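Local coordinates for protein putative NADPH-dependent oxidoreductase (Desulfitobacterium hafniense DCB-2, PDB 3DB2) that is a putative NADPH-dependent oxidoreductase that probably binds a nicotinamide adenine dinucleotide cofactor in its Rossmann-fold domain, its substrate unknown, at residues T57-L62 with I83-R88; E68-T73 with S89-Y94; T215-L220 with L231-A236. All blocks are in the same frame, centred on the assembly; numbering follows the deposited sequence.

Contact 1: T57-L62 with I83-R88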
loop_
_atom_site.group_PDB
_atom_site.type_symbol
_atom_site.label_atom_id
_atom_site.label_comp_id
_atom_site.label_asym_id
_atom_site.label_seq_id
_atom_site.Cartn_x
_atom_site.Cartn_y
_atom_site.Cartn_z
ATOM N N THR C 57 34.512 17.028 28.722
ATOM C CA THR C 57 33.612 18.132 28.418
ATOM C C THR C 57 33.545 18.377 26.913
ATOM O O THR C 57 34.471 18.039 26.165
ATOM C CB THR C 57 34.108 19.384 29.158
ATOM O OG1 THR C 57 35.517 19.527 28.941
ATOM C CG2 THR C 57 33.990 19.206 30.667
HETATM N N MSE C 58 32.455 18.974 26.461
HETATM C CA MSE C 58 32.319 19.229 25.016
HETATM C C MSE C 58 33.404 20.205 24.578
HETATM O O MSE C 58 33.907 20.124 23.468
HETATM C CB MSE C 58 30.929 19.835 24.757
HETATM C CG MSE C 58 29.854 18.780 24.496
HETATM SE SE MSE C 58 30.287 17.653 22.960
HETATM C CE MSE C 58 29.739 18.947 21.605
ATOM N N GLU C 59 33.727 21.138 25.473
ATOM C CA GLU C 59 34.716 22.180 25.174
ATOM C C GLU C 59 36.060 21.538 24.873
ATOM O O GLU C 59 36.857 21.887 24.006
ATOM C CB GLU C 59 34.745 23.129 26.370
ATOM C CG GLU C 59 33.496 23.959 26.583
ATOM C CD GLU C 59 32.266 23.237 27.082
ATOM O OE1 GLU C 59 32.349 22.295 27.903
ATOM O OE2 GLU C 59 31.156 23.628 26.649
ATOM N N ALA C 60 36.356 20.477 25.592
ATOM C CA ALA C 60 37.636 19.781 25.551
ATOM C C ALA C 60 37.738 19.077 24.199
ATOM O O ALA C 60 38.764 19.015 23.532
ATOM C CB ALA C 60 37.741 18.823 26.717
ATOM N N LEU C 61 36.584 18.529 23.790
ATOM C CA LEU C 61 36.522 17.860 22.472
ATOM C C LEU C 61 36.708 18.898 21.380
ATOM O O LEU C 61 37.496 18.751 20.439
ATOM C CB LEU C 61 35.200 17.113 22.363
ATOM C CG LEU C 61 34.896 16.236 21.152
ATOM C CD1 LEU C 61 33.998 15.095 21.603
ATOM C CD2 LEU C 61 34.272 17.099 20.071
ATOM N N LEU C 62 35.981 20.009 21.487
ATOM C CA LEU C 62 35.997 20.981 20.392
ATOM C C LEU C 62 37.332 21.687 20.276
ATOM O O LEU C 62 37.667 22.196 19.200
ATOM C CB LEU C 62 34.816 21.921 20.607
ATOM C CG LEU C 62 33.438 21.269 20.432
ATOM C CD1 LEU C 62 32.318 22.181 20.901
ATOM C CD2 LEU C 62 33.219 20.870 18.969
ATOM N N ILE C 83 24.498 20.318 17.515
ATOM C CA ILE C 83 24.950 20.854 16.222
ATOM C C ILE C 83 25.341 22.313 16.348
ATOM O O ILE C 83 26.369 22.765 15.824
ATOM C CB ILE C 83 23.875 20.662 15.123
ATOM C CG1 ILE C 83 23.573 19.197 14.815
ATOM C CG2 ILE C 83 24.261 21.395 13.857
ATOM C CD1 ILE C 83 22.222 18.956 14.114
ATOM N N GLU C 84 24.566 23.114 17.057
ATOM C CA GLU C 84 24.914 24.541 17.150
ATOM C C GLU C 84 26.277 24.706 17.836
ATOM O O GLU C 84 27.109 25.447 17.325
ATOM C CB GLU C 84 23.825 25.299 17.881
ATOM C CG GLU C 84 22.550 25.604 17.130
ATOM C CD GLU C 84 21.408 26.090 17.996
ATOM O OE1 GLU C 84 21.388 25.804 19.209
ATOM O OE2 GLU C 84 20.504 26.785 17.476
ATOM N N GLN C 85 26.486 24.011 18.954
ATOM C CA GLN C 85 27.773 24.117 19.637
ATOM C C GLN C 85 28.912 23.638 18.770
ATOM O O GLN C 85 29.978 24.272 18.677
ATOM C CB GLN C 85 27.737 23.353 20.959
ATOM C CG GLN C 85 28.891 23.766 21.874
ATOM C CD GLN C 85 29.046 22.979 23.141
ATOM O OE1 GLN C 85 28.290 22.060 23.458
ATOM N NE2 GLN C 85 30.054 23.323 23.930
ATOM N N CYS C 86 28.743 22.525 18.046
ATOM C CA CYS C 86 29.866 22.041 17.226
ATOM C C CYS C 86 30.104 22.914 16.007
ATOM O O CYS C 86 31.223 23.261 15.673
ATOM C CB CYS C 86 29.619 20.599 16.786
ATOM S SG CYS C 86 29.477 19.452 18.151
ATOM N N ALA C 87 29.030 23.302 15.302
ATOM C CA ALA C 87 29.206 24.128 14.117
ATOM C C ALA C 87 29.811 25.479 14.467
ATOM O O ALA C 87 30.618 26.030 13.696
ATOM C CB ALA C 87 27.856 24.279 13.411
ATOM N N ARG C 88 29.451 26.041 15.620
ATOM C CA ARG C 88 30.039 27.344 15.961
ATOM C C ARG C 88 31.513 27.225 16.326
ATOM O O ARG C 88 32.193 28.263 16.325
ATOM C CB ARG C 88 29.241 28.004 17.084
ATOM C CG ARG C 88 27.764 28.118 16.796
ATOM C CD ARG C 88 26.991 28.696 17.967
ATOM N NE ARG C 88 25.750 29.281 17.434
ATOM C CZ ARG C 88 24.578 29.388 18.036
ATOM N NH1 ARG C 88 24.417 28.945 19.278
ATOM N NH2 ARG C 88 23.569 29.953 17.375
#
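The two flat groups that matter across the contact are the carboxylate of Glu59 and the amide of Gln85. Their chains cross at about a right angle, with the planes 35° apart. NE2 of Gln85 donates to OE2 of Glu59 at 2.9 Å, but the N-H...O angle is only 127° and the bond is weak. Gln85 gets there by stretching out: CG is anti to the backbone N, and the chain stays extended beyond it. Glu59 instead bends at chi2 to bring its carboxylate round. The Gln85 amide also packs on Met58, a selenomethionine here, whose CB lies 3.7 Å from OE1 of Gln85. The Met58 chain curls at chi2 and chi3, so its CE ends 3.5 Å from SG of Cys86. Leu62 sends its two methyls to different partners. CD1 is 3.9 Å from CG of Gln85, and CD2 is 4.1 Å from SG of Cys86. An alanine in place of Gln85 removes the amide and CG, and would probably cost the weak link to Glu59 and the cover over Met58 CB and Leu62 CD1. Cys86 lies deeper and also touches Ile11, as Met58 does. Leu61 packs on strands 6-11 and 30-36. The axes of 58-62 and 83-88 run the same way, 34° apart and 10.8 Å at closest approach. Two roughly parallel helices side by side against a parallel sheet are characteristic of the Rossmann fold.

Contact 2: E68-T73 with S89-Y94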
loop_
_atom_site.group_PDB
_atom_site.type_symbol
_atom_site.label_atom_id
_atom_site.label_comp_id
_atom_site.label_asym_id
_atom_site.label_seq_id
_atom_site.Cartn_x
_atom_site.Cartn_y
_atom_site.Cartn_z
ATOM N N GLU C 68 37.921 17.294 12.855
ATOM C CA GLU C 68 37.415 18.082 11.739
ATOM C C GLU C 68 35.890 17.933 11.598
ATOM O O GLU C 68 35.232 18.862 11.118
ATOM C CB GLU C 68 38.106 17.702 10.427
ATOM C CG GLU C 68 39.626 17.677 10.515
ATOM C CD GLU C 68 40.268 17.355 9.184
ATOM O OE1 GLU C 68 40.107 18.184 8.260
ATOM O OE2 GLU C 68 40.930 16.301 9.076
HETATM N N MSE C 69 35.397 16.770 11.982
HETATM C CA MSE C 69 33.988 16.430 11.805
HETATM C C MSE C 69 33.490 15.735 13.079
HETATM O O MSE C 69 34.198 14.904 13.664
HETATM C CB MSE C 69 33.817 15.390 10.685
HETATM C CG MSE C 69 32.355 15.005 10.435
HETATM SE SE MSE C 69 32.145 13.260 9.570
HETATM C CE MSE C 69 33.670 13.293 8.402
ATOM N N VAL C 70 32.271 16.046 13.479
ATOM C CA VAL C 70 31.624 15.307 14.562
ATOM C C VAL C 70 30.532 14.391 13.996
ATOM O O VAL C 70 29.860 14.693 13.017
ATOM C CB VAL C 70 31.016 16.224 15.627
ATOM C CG1 VAL C 70 32.104 17.040 16.332
ATOM C CG2 VAL C 70 29.991 17.179 15.021
ATOM N N ILE C 71 30.365 13.265 14.683
ATOM C CA ILE C 71 29.375 12.235 14.334
ATOM C C ILE C 71 28.398 12.150 15.495
ATOM O O ILE C 71 28.697 11.571 16.550
ATOM C CB ILE C 71 30.110 10.934 14.023
ATOM C CG1 ILE C 71 31.041 11.088 12.793
ATOM C CG2 ILE C 71 29.139 9.767 13.843
ATOM C CD1 ILE C 71 31.972 9.941 12.574
ATOM N N ILE C 72 27.239 12.777 15.346
ATOM C CA ILE C 72 26.275 13.037 16.393
ATOM C C ILE C 72 25.176 11.987 16.405
ATOM O O ILE C 72 24.351 11.924 15.490
ATOM C CB ILE C 72 25.654 14.449 16.243
ATOM C CG1 ILE C 72 26.747 15.520 16.290
ATOM C CG2 ILE C 72 24.550 14.746 17.247
ATOM C CD1 ILE C 72 26.279 16.907 15.908
ATOM N N THR C 73 25.174 11.178 17.442
ATOM C CA THR C 73 24.208 10.106 17.651
ATOM C C THR C 73 23.561 10.260 19.029
ATOM O O THR C 73 23.507 9.301 19.789
ATOM C CB THR C 73 24.857 8.722 17.527
ATOM O OG1 THR C 73 26.009 8.613 18.356
ATOM C CG2 THR C 73 25.433 8.445 16.128
ATOM N N SER C 89 32.001 26.022 16.625
ATOM C CA SER C 89 33.430 25.812 16.783
ATOM C C SER C 89 34.091 25.355 15.491
ATOM O O SER C 89 35.254 24.927 15.469
ATOM C CB SER C 89 33.767 24.765 17.848
ATOM O OG SER C 89 33.706 25.370 19.138
ATOM N N GLY C 90 33.378 25.441 14.375
ATOM C CA GLY C 90 33.963 25.182 13.071
ATOM C C GLY C 90 33.983 23.721 12.689
ATOM O O GLY C 90 34.586 23.354 11.686
ATOM N N LYS C 91 33.329 22.850 13.463
ATOM C CA LYS C 91 33.320 21.437 13.066
ATOM C C LYS C 91 32.222 21.132 12.042
ATOM O O LYS C 91 31.109 21.585 12.207
ATOM C CB LYS C 91 33.150 20.537 14.282
ATOM C CG LYS C 91 34.043 20.862 15.484
ATOM C CD LYS C 91 35.512 21.020 15.101
ATOM C CE LYS C 91 36.376 20.992 16.372
ATOM N NZ LYS C 91 37.814 21.098 15.984
ATOM N N HIS C 92 32.607 20.376 11.029
ATOM C CA HIS C 92 31.688 19.798 10.044
ATOM C C HIS C 92 30.810 18.767 10.734
ATOM O O HIS C 92 31.177 18.131 11.727
ATOM C CB HIS C 92 32.496 19.253 8.876
ATOM C CG HIS C 92 33.402 20.303 8.293
ATOM N ND1 HIS C 92 34.766 20.159 8.146
ATOM C CD2 HIS C 92 33.180 21.553 7.862
ATOM C CE1 HIS C 92 35.298 21.252 7.619
ATOM N NE2 HIS C 92 34.335 22.147 7.416
ATOM N N ILE C 93 29.572 18.565 10.233
ATOM C CA ILE C 93 28.551 17.886 10.984
ATOM C C ILE C 93 28.030 16.651 10.253
ATOM O O ILE C 93 27.558 16.764 9.123
ATOM C CB ILE C 93 27.344 18.809 11.239
ATOM C CG1 ILE C 93 27.635 20.132 11.962
ATOM C CG2 ILE C 93 26.257 18.028 11.955
ATOM C CD1 ILE C 93 28.087 19.956 13.400
ATOM N N TYR C 94 28.102 15.511 10.911
ATOM C CA TYR C 94 27.276 14.340 10.615
ATOM C C TYR C 94 26.285 14.245 11.791
ATOM O O TYR C 94 26.657 14.203 12.964
ATOM C CB TYR C 94 28.098 13.075 10.328
ATOM C CG TYR C 94 27.182 11.888 10.094
ATOM C CD1 TYR C 94 26.725 11.092 11.141
ATOM C CD2 TYR C 94 26.760 11.569 8.816
ATOM C CE1 TYR C 94 25.892 10.024 10.971
ATOM C CE2 TYR C 94 25.913 10.486 8.610
ATOM C CZ TYR C 94 25.500 9.729 9.681
ATOM O OH TYR C 94 24.659 8.653 9.526
HETATM O O HOH W 1 36.429 21.384 11.097
#
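Four backbone hydrogen bonds join the strands in parallel register. His92 N donates to Glu68 O at 3.0 Å, and Val70 N to His92 O at 2.9 Å. Tyr94 N then reaches Val70 O at 2.9 Å, nearly along the C=O axis. Ile72 N closes the ladder on Tyr94 O at 2.8 Å, from above the carbonyl plane. Glu68 O is gripped twice, because a water also donates to it and to Gly90 O. Gly90, with positive phi, is the C' residue of the Schellman motif that ends helix 79-88. Lys91 turns its amine to the carbonyls of Val67 and Arg64, and Tyr94 OH bonds Glu306. On the face of Val70 and Ile93, CG2 of Val70 lies 3.7 Å from CD1 of Ile93, the two chains side by side. On the face of Met69, Ile71 and Tyr94, SE of selenomethionine Met69 sits 4.1 Å from Tyr94 CB, and Ile71 CG2 is 3.9 Å from Tyr94 CD1. Strands 69-72 and 92-96 flank helix 79-88 in a right-handed beta-alpha-beta crossover. This helix covers Val70, Ile72 and Ile93; helices 302-316 and 15-24 pack on the other face, and strand 6-11 bonds the far edge of 69-72.

Contact 3: T215-L220 with L231-A236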
loop_
_atom_site.group_PDB
_atom_site.type_symbol
_atom_site.label_atom_id
_atom_site.label_comp_id
_atom_site.label_asym_id
_atom_site.label_seq_id
_atom_site.Cartn_x
_atom_site.Cartn_y
_atom_site.Cartn_z
ATOM N N THR C 215 0.476 3.824 16.868
ATOM C CA THR C 215 1.380 2.753 16.481
ATOM C C THR C 215 1.155 2.193 15.074
ATOM O O THR C 215 1.936 1.314 14.686
ATOM C CB THR C 215 1.325 1.557 17.446
ATOM O OG1 THR C 215 0.055 0.950 17.588
ATOM C CG2 THR C 215 1.655 2.048 18.869
ATOM N N VAL C 216 0.128 2.705 14.398
ATOM C CA VAL C 216 -0.249 2.235 13.060
ATOM C C VAL C 216 -0.703 3.435 12.237
ATOM O O VAL C 216 -1.603 4.159 12.670
ATOM C CB VAL C 216 -1.372 1.192 13.106
ATOM C CG1 VAL C 216 -1.846 0.825 11.696
ATOM C CG2 VAL C 216 -0.968 -0.073 13.847
ATOM N N ASN C 217 -0.058 3.686 11.115
ATOM C CA ASN C 217 -0.376 4.736 10.197
ATOM C C ASN C 217 -0.500 4.148 8.760
ATOM O O ASN C 217 0.220 3.220 8.436
ATOM C CB ASN C 217 0.625 5.869 10.067
ATOM C CG ASN C 217 0.925 6.584 11.378
ATOM O OD1 ASN C 217 0.173 7.443 11.791
ATOM N ND2 ASN C 217 2.063 6.169 11.928
ATOM N N GLN C 218 -1.394 4.757 8.008
ATOM C CA GLN C 218 -1.396 4.635 6.551
ATOM C C GLN C 218 -1.450 6.076 6.024
ATOM O O GLN C 218 -2.367 6.817 6.336
ATOM C CB GLN C 218 -2.541 3.790 6.079
ATOM C CG GLN C 218 -2.294 2.320 6.404
ATOM C CD GLN C 218 -3.303 1.364 5.819
ATOM O OE1 GLN C 218 -4.507 1.618 5.934
ATOM N NE2 GLN C 218 -2.882 0.277 5.185
ATOM N N THR C 219 -0.468 6.417 5.199
ATOM C CA THR C 219 -0.282 7.789 4.758
ATOM C C THR C 219 -0.304 7.833 3.223
ATOM O O THR C 219 0.415 6.990 2.654
ATOM C CB THR C 219 1.067 8.356 5.230
ATOM O OG1 THR C 219 1.144 8.139 6.638
ATOM C CG2 THR C 219 1.123 9.841 4.934
ATOM N N LEU C 220 -1.070 8.769 2.703
ATOM C CA LEU C 220 -1.028 9.073 1.274
ATOM C C LEU C 220 -0.260 10.385 1.051
ATOM O O LEU C 220 -0.369 11.355 1.785
ATOM C CB LEU C 220 -2.419 9.202 0.681
ATOM C CG LEU C 220 -3.301 7.966 0.812
ATOM C CD1 LEU C 220 -4.612 8.213 0.054
ATOM C CD2 LEU C 220 -2.609 6.707 0.331
ATOM N N LEU C 231 2.421 5.239 2.163
ATOM C CA LEU C 231 3.384 4.797 3.160
ATOM C C LEU C 231 2.653 4.161 4.339
ATOM O O LEU C 231 1.860 4.844 4.973
ATOM C CB LEU C 231 4.237 5.965 3.629
ATOM C CG LEU C 231 5.142 5.692 4.839
ATOM C CD1 LEU C 231 6.141 4.589 4.544
ATOM C CD2 LEU C 231 5.878 6.959 5.218
ATOM N N GLY C 232 2.921 2.904 4.625
ATOM C CA GLY C 232 2.391 2.225 5.803
ATOM C C GLY C 232 3.498 2.092 6.827
ATOM O O GLY C 232 4.603 1.680 6.487
ATOM N N THR C 233 3.208 2.500 8.058
ATOM C CA THR C 233 4.161 2.397 9.176
ATOM C C THR C 233 3.409 1.726 10.321
ATOM O O THR C 233 2.295 2.135 10.654
ATOM C CB THR C 233 4.747 3.740 9.620
ATOM O OG1 THR C 233 3.714 4.718 9.767
ATOM C CG2 THR C 233 5.732 4.251 8.577
ATOM N N ASN C 234 3.939 0.665 10.898
ATOM C CA ASN C 234 3.148 -0.178 11.778
ATOM C C ASN C 234 4.052 -0.730 12.870
ATOM O O ASN C 234 5.136 -1.206 12.510
ATOM C CB ASN C 234 2.538 -1.235 10.845
ATOM C CG ASN C 234 1.455 -2.050 11.514
ATOM O OD1 ASN C 234 1.707 -2.431 12.652
ATOM N ND2 ASN C 234 0.339 -2.290 10.815
ATOM N N TRP C 235 3.629 -0.640 14.119
ATOM C CA TRP C 235 4.449 -1.132 15.239
ATOM C C TRP C 235 3.804 -2.350 15.876
ATOM O O TRP C 235 4.077 -2.679 17.019
ATOM C CB TRP C 235 4.693 -0.014 16.269
ATOM C CG TRP C 235 6.039 0.645 16.202
ATOM C CD1 TRP C 235 7.157 0.252 15.510
ATOM C CD2 TRP C 235 6.430 1.858 16.878
ATOM N NE1 TRP C 235 8.174 1.114 15.700
ATOM C CE2 TRP C 235 7.773 2.123 16.543
ATOM C CE3 TRP C 235 5.807 2.767 17.738
ATOM C CZ2 TRP C 235 8.503 3.215 17.006
ATOM C CZ3 TRP C 235 6.538 3.848 18.191
ATOM C CH2 TRP C 235 7.867 4.086 17.841
ATOM N N ALA C 236 2.910 -2.992 15.129
ATOM C CA ALA C 236 2.036 -4.042 15.646
ATOM C C ALA C 236 2.087 -5.328 14.848
ATOM O O ALA C 236 1.099 -6.076 14.893
ATOM C CB ALA C 236 0.610 -3.473 15.656
HETATM O O HOH W 2 2.735 5.697 7.410
#
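Asn217 leaves its strand with CG anti to the carbonyl carbon (chi1 -58°). Its CB lies 3.3 Å from OG1 of Thr233, the residue paired with it across the strands. CG stays close to the same oxygen. At the tip, ND2 donates to Thr233 OG1 at 3.1 Å, with an N-H...O angle of 150° and the oxygen near the amide plane. The other polar contacts of the amide are outside the pair: ND2 also gives to Gly176 O, and OD1 takes from ND2 of Asn202. These three bonds should hold the amide in one rotation. Thr233 OG1 sits in the crowded position between the backbone N and the carbonyl carbon. The same OG1 of Thr233 is 2.7 Å from a water that donates to Thr219 OG1 and to Leu231 O. Thr219 OG1 also bonds OD1 of Asn202.

The strands form an antiparallel beta hairpin, 216-223 with 228-234, within the large sheet of the GFO/IDH/MocA C-terminal domain. Asn217 with Thr233 and Thr219 with Leu231 are the hydrogen-bonded pairs. Asn217 N to Thr233 O is nearly straight at 2.9 Å, and Leu231 N reaches Thr219 O at 2.7 Å. Thr215 and Val216 both face Lys205 in a classic beta bulge. At the bulge, Trp235 N donates to Thr215 O at 2.6 Å.

Helices 178-181 and 183-194 pack on the face of Asn217, Leu231 and Thr233. The face of Val216, Gln218 and Asn234 meets the second subunit. There Val216 lies alongside Asn234, its CG2 3.8 Å from OD1 of Asn234. OD1 of Asn234 accepts from Ala236 N at 2.8 Å, an Asx turn, while ND2 of Asn234 bonds Ser148 OG of the second subunit.

After the first strands and helices, the chain makes helix 58-62, then strand 69-72, helix 79-88 and strand 92-96. Contact 1 closes a loop from 57-62 to 83-88. Contact 2 opens at 68-73 inside that loop and closes at 89-94 beyond it, so the two cross. Their centres are about 8 Å apart and they touch, Ile83 against Ile72 and Cys86 against Ile93. Together they tie neighbouring helices and strands of the Rossmann domain. Contact 3 follows in series and closes a short hairpin loop in the C-terminal domain. Its centre is about 37 Å from that of contact 1 and about 33 Å from that of contact 2, across the centre of the chain.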